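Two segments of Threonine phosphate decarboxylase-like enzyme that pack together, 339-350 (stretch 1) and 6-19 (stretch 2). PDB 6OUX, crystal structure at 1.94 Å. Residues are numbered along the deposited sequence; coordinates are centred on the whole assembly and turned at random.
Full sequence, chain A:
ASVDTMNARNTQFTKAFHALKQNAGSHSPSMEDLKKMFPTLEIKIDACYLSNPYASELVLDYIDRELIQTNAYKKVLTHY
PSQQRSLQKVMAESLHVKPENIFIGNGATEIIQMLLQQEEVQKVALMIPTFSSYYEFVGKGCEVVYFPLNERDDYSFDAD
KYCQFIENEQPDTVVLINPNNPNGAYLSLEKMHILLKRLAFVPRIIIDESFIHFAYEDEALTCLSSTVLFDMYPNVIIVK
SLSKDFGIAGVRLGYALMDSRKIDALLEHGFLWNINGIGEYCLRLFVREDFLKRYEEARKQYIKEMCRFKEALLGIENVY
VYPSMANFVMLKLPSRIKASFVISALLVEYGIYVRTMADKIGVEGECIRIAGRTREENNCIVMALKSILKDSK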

# COMPACT_ATOMS: atom_id res chain seq x y z
N ALA A 339 9.29 -12.58 -31.18
CA ALA A 339 8.22 -12.52 -30.17
C ALA A 339 7.16 -11.50 -30.57
O ALA A 339 5.97 -11.75 -30.39
CB ALA A 339 8.78 -12.20 -28.80
N SER A 340 7.58 -10.36 -31.10
CA SER A 340 6.63 -9.25 -31.53
C SER A 340 5.58 -9.70 -32.58
O SER A 340 4.40 -9.38 -32.47
CB SER A 340 7.41 -8.00 -32.06
OG SER A 340 8.27 -8.36 -33.17
N PHE A 341 6.01 -10.52 -33.52
CA PHE A 341 5.14 -11.13 -34.50
C PHE A 341 4.08 -11.98 -33.83
O PHE A 341 2.93 -11.85 -34.16
CB PHE A 341 5.93 -12.02 -35.45
CG PHE A 341 5.07 -12.87 -36.33
CD1 PHE A 341 4.37 -12.32 -37.41
CD2 PHE A 341 4.95 -14.23 -36.08
CE1 PHE A 341 3.54 -13.12 -38.18
CE2 PHE A 341 4.13 -15.02 -36.86
CZ PHE A 341 3.42 -14.48 -37.89
N VAL A 342 4.49 -12.82 -32.89
CA VAL A 342 3.60 -13.72 -32.19
C VAL A 342 2.67 -12.95 -31.29
O VAL A 342 1.46 -13.19 -31.30
CB VAL A 342 4.35 -14.84 -31.45
CG1 VAL A 342 3.40 -15.77 -30.70
CG2 VAL A 342 5.09 -15.64 -32.46
N ILE A 343 3.20 -12.02 -30.53
CA ILE A 343 2.38 -11.17 -29.64
C ILE A 343 1.30 -10.34 -30.35
O ILE A 343 0.15 -10.30 -29.92
CB ILE A 343 3.27 -10.33 -28.74
CG1 ILE A 343 4.05 -11.26 -27.81
CG2 ILE A 343 2.50 -9.27 -27.95
CD1 ILE A 343 5.35 -10.64 -27.23
N SER A 344 1.64 -9.77 -31.51
CA SER A 344 0.70 -9.03 -32.31
C SER A 344 -0.38 -9.92 -32.93
O SER A 344 -1.54 -9.56 -32.95
CB SER A 344 1.45 -8.24 -33.37
OG SER A 344 2.28 -7.30 -32.77
N ALA A 345 -0.01 -11.08 -33.42
CA ALA A 345 -1.01 -11.96 -33.99
C ALA A 345 -1.97 -12.49 -32.94
O ALA A 345 -3.19 -12.58 -33.20
CB ALA A 345 -0.36 -13.11 -34.75
N LEU A 346 -1.44 -12.83 -31.75
CA LEU A 346 -2.29 -13.25 -30.65
C LEU A 346 -3.29 -12.17 -30.28
O LEU A 346 -4.46 -12.48 -30.02
CB LEU A 346 -1.45 -13.63 -29.41
CG LEU A 346 -0.70 -14.97 -29.54
CD1 LEU A 346 0.45 -15.07 -28.56
CD2 LEU A 346 -1.67 -16.13 -29.37
N LEU A 347 -2.84 -10.93 -30.20
CA LEU A 347 -3.76 -9.83 -29.83
C LEU A 347 -4.84 -9.64 -30.95
O LEU A 347 -6.07 -9.72 -30.71
CB LEU A 347 -2.99 -8.52 -29.61
CG LEU A 347 -2.31 -8.47 -28.24
CD1 LEU A 347 -1.36 -7.27 -28.14
CD2 LEU A 347 -3.35 -8.45 -27.14
N VAL A 348 -4.36 -9.45 -32.17
CA VAL A 348 -5.23 -8.97 -33.25
C VAL A 348 -6.20 -10.09 -33.63
O VAL A 348 -7.38 -9.86 -33.83
CB VAL A 348 -4.36 -8.47 -34.45
CG1 VAL A 348 -5.16 -8.27 -35.73
CG2 VAL A 348 -3.69 -7.16 -34.10
N GLU A 349 -5.71 -11.30 -33.76
CA GLU A 349 -6.47 -12.36 -34.36
C GLU A 349 -7.26 -13.12 -33.29
O GLU A 349 -8.32 -13.67 -33.59
CB GLU A 349 -5.53 -13.24 -35.20
CG GLU A 349 -5.00 -12.47 -36.39
CD GLU A 349 -3.74 -13.04 -37.07
OE1 GLU A 349 -3.44 -14.25 -36.96
OE2 GLU A 349 -3.05 -12.22 -37.73
N TYR A 350 -6.79 -13.11 -32.04
CA TYR A 350 -7.43 -13.93 -30.99
C TYR A 350 -7.77 -13.25 -29.69
O TYR A 350 -8.38 -13.86 -28.80
CB TYR A 350 -6.56 -15.14 -30.70
CG TYR A 350 -6.25 -15.95 -31.89
CD1 TYR A 350 -5.15 -15.66 -32.67
CD2 TYR A 350 -7.05 -17.04 -32.27
CE1 TYR A 350 -4.83 -16.41 -33.79
CE2 TYR A 350 -6.70 -17.82 -33.38
CZ TYR A 350 -5.61 -17.47 -34.14
OH TYR A 350 -5.22 -18.16 -35.25
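Stretch 2 6-19: MNARNTQFTKAFHA

The most distinctive feature is a methyl group set almost squarely on an aromatic ring: Val348 CG2 lies 3.6 Å from the centroid of the Phe13 ring and only 6° off its normal, the geometry of a CH-pi contact over the face. The same ring meets Ser344 OG at its edge, 3.6 Å from Phe13 CD1, so the helix of stretch 1 engages it in two ways.

Stretch 2 begins with two overlapping type I turns, Met6 to Arg9 and Ala8 to Thr11, then becomes helical from Thr11, with Asn10 at the N-cap position. The helix axes approach to 9.7 Å, and their N-to-C directions differ by 106°, so the helices cross steeply, closest where Ser344 and Thr14 bring their CA atoms to 5.9 Å, with further contacts along both stretches. Small side chains meet here, and their hydroxyls, Ser344 OG and Thr14 OG1, are 3.1 Å apart. Ser344 OG also donates to Ser340 O at 3.0 Å within its own helix.

One turn further along stretch 2, Phe17 reaches apolar partners: its CE1 lies 3.6 Å from Leu347 CD1 and its CZ 3.8 Å from Ile343 CG2. Phe13, Thr14 and Phe17 all direct CA-to-CB toward stretch 1, whereas Thr11 and Lys15 direct theirs away, which defines the contacting side of the helix. His18 comes in by the end of its side chain, with NE2 3.3 Å from Ser340 CB.

The turn region adds a charged contact. Arg9 NH1 forms a salt bridge with Glu349 OE2 at 2.5 Å, the carboxylate oxygen lying near the guanidinium plane. Nearby, Phe341 extends a ring whose CE1 is 3.2 Å from the backbone Asn7 O, while Arg9 NH2 sits at the ring edge, 4.1 Å from Phe341 CZ. Together the two stretches bury 654 Å².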

# COMPACT_ATOMS: atom_id res chain seq x y z
N MET A 6 2.57 -12.90 -46.02
CA MET A 6 1.45 -13.17 -45.12
C MET A 6 1.89 -12.86 -43.69
O MET A 6 1.16 -12.26 -42.90
CB MET A 6 0.94 -14.65 -45.28
CG MET A 6 0.25 -14.95 -46.63
SD MET A 6 -0.27 -16.69 -46.95
CE MET A 6 -1.54 -16.35 -48.20
N ASN A 7 3.12 -13.22 -43.37
CA ASN A 7 3.66 -12.92 -42.04
C ASN A 7 3.97 -11.46 -41.72
O ASN A 7 4.29 -11.17 -40.57
CB ASN A 7 4.87 -13.82 -41.78
CG ASN A 7 4.45 -15.28 -41.59
OD1 ASN A 7 3.26 -15.60 -41.40
ND2 ASN A 7 5.42 -16.18 -41.69
N ALA A 8 3.89 -10.56 -42.70
CA ALA A 8 4.06 -9.13 -42.44
C ALA A 8 2.69 -8.41 -42.28
O ALA A 8 2.65 -7.18 -42.13
CB ALA A 8 4.88 -8.49 -43.56
N ARG A 9 1.60 -9.20 -42.34
CA ARG A 9 0.21 -8.74 -42.19
C ARG A 9 -0.05 -7.67 -41.12
O ARG A 9 -0.87 -6.80 -41.31
CB ARG A 9 -0.64 -9.90 -41.70
CG ARG A 9 -1.50 -10.60 -42.69
CD ARG A 9 -2.11 -11.83 -41.98
NE ARG A 9 -1.08 -12.85 -41.70
CZ ARG A 9 -0.77 -13.36 -40.51
NH1 ARG A 9 -1.39 -12.97 -39.40
NH2 ARG A 9 0.19 -14.27 -40.43
N ASN A 10 0.56 -7.82 -39.95
CA ASN A 10 0.23 -6.96 -38.79
C ASN A 10 1.25 -5.89 -38.49
O ASN A 10 1.29 -5.33 -37.39
CB ASN A 10 0.04 -7.84 -37.53
CG ASN A 10 -1.13 -8.82 -37.62
OD1 ASN A 10 -1.01 -9.99 -37.21
ND2 ASN A 10 -2.27 -8.35 -38.12
N THR A 11 2.10 -5.60 -39.49
CA THR A 11 3.26 -4.77 -39.31
C THR A 11 2.86 -3.39 -38.74
O THR A 11 3.50 -2.88 -37.80
CB THR A 11 4.07 -4.63 -40.66
OG1 THR A 11 4.63 -5.89 -41.07
CG2 THR A 11 5.19 -3.67 -40.52
N GLN A 12 1.82 -2.81 -39.31
CA GLN A 12 1.34 -1.46 -38.90
C GLN A 12 0.98 -1.50 -37.42
O GLN A 12 1.48 -0.71 -36.62
CB GLN A 12 0.15 -1.01 -39.76
CG GLN A 12 -0.23 0.45 -39.46
CD GLN A 12 -1.38 1.00 -40.32
OE1 GLN A 12 -2.03 0.31 -41.12
NE2 GLN A 12 -1.61 2.28 -40.18
N PHE A 13 0.20 -2.48 -37.06
CA PHE A 13 -0.11 -2.70 -35.65
C PHE A 13 1.16 -2.91 -34.80
O PHE A 13 1.39 -2.24 -33.78
CB PHE A 13 -1.04 -3.89 -35.51
CG PHE A 13 -1.38 -4.22 -34.08
CD1 PHE A 13 -0.53 -5.07 -33.31
CD2 PHE A 13 -2.51 -3.68 -33.48
CE1 PHE A 13 -0.83 -5.35 -32.01
CE2 PHE A 13 -2.80 -3.99 -32.17
CZ PHE A 13 -1.98 -4.83 -31.44
N THR A 14 2.00 -3.85 -35.22
CA THR A 14 3.26 -4.11 -34.46
C THR A 14 4.09 -2.89 -34.24
O THR A 14 4.63 -2.65 -33.12
CB THR A 14 4.12 -5.11 -35.19
OG1 THR A 14 3.37 -6.29 -35.44
CG2 THR A 14 5.40 -5.42 -34.40
N LYS A 15 4.25 -2.07 -35.28
CA LYS A 15 5.05 -0.86 -35.12
C LYS A 15 4.44 0.10 -34.13
O LYS A 15 5.17 0.65 -33.27
CB LYS A 15 5.32 -0.15 -36.47
CG LYS A 15 6.38 -0.88 -37.28
CD LYS A 15 6.83 0.02 -38.42
CE LYS A 15 7.58 -0.75 -39.50
NZ LYS A 15 8.51 0.23 -40.11
N ALA A 16 3.12 0.34 -34.23
CA ALA A 16 2.44 1.25 -33.29
C ALA A 16 2.54 0.67 -31.87
O ALA A 16 2.80 1.38 -30.89
CB ALA A 16 0.98 1.40 -33.69
N PHE A 17 2.34 -0.64 -31.78
CA PHE A 17 2.37 -1.33 -30.46
C PHE A 17 3.74 -1.11 -29.72
O PHE A 17 3.79 -0.68 -28.55
CB PHE A 17 1.98 -2.79 -30.72
CG PHE A 17 2.14 -3.72 -29.55
CD1 PHE A 17 1.10 -3.91 -28.65
CD2 PHE A 17 3.31 -4.46 -29.38
CE1 PHE A 17 1.24 -4.80 -27.60
CE2 PHE A 17 3.45 -5.35 -28.31
CZ PHE A 17 2.41 -5.49 -27.43
N HIS A 18 4.85 -1.32 -30.43
CA HIS A 18 6.18 -0.90 -29.95
C HIS A 18 6.40 0.58 -29.62
O HIS A 18 7.13 0.91 -28.70
CB HIS A 18 7.25 -1.30 -30.95
CG HIS A 18 7.52 -2.78 -31.00
ND1 HIS A 18 7.11 -3.67 -30.02
CD2 HIS A 18 8.22 -3.52 -31.90
CE1 HIS A 18 7.52 -4.88 -30.33
NE2 HIS A 18 8.21 -4.82 -31.46
N ALA A 19 5.83 1.49 -30.38
CA ALA A 19 5.94 2.92 -30.04
C ALA A 19 5.52 3.21 -28.58
O ALA A 19 6.01 4.17 -27.97
CB ALA A 19 5.10 3.78 -30.98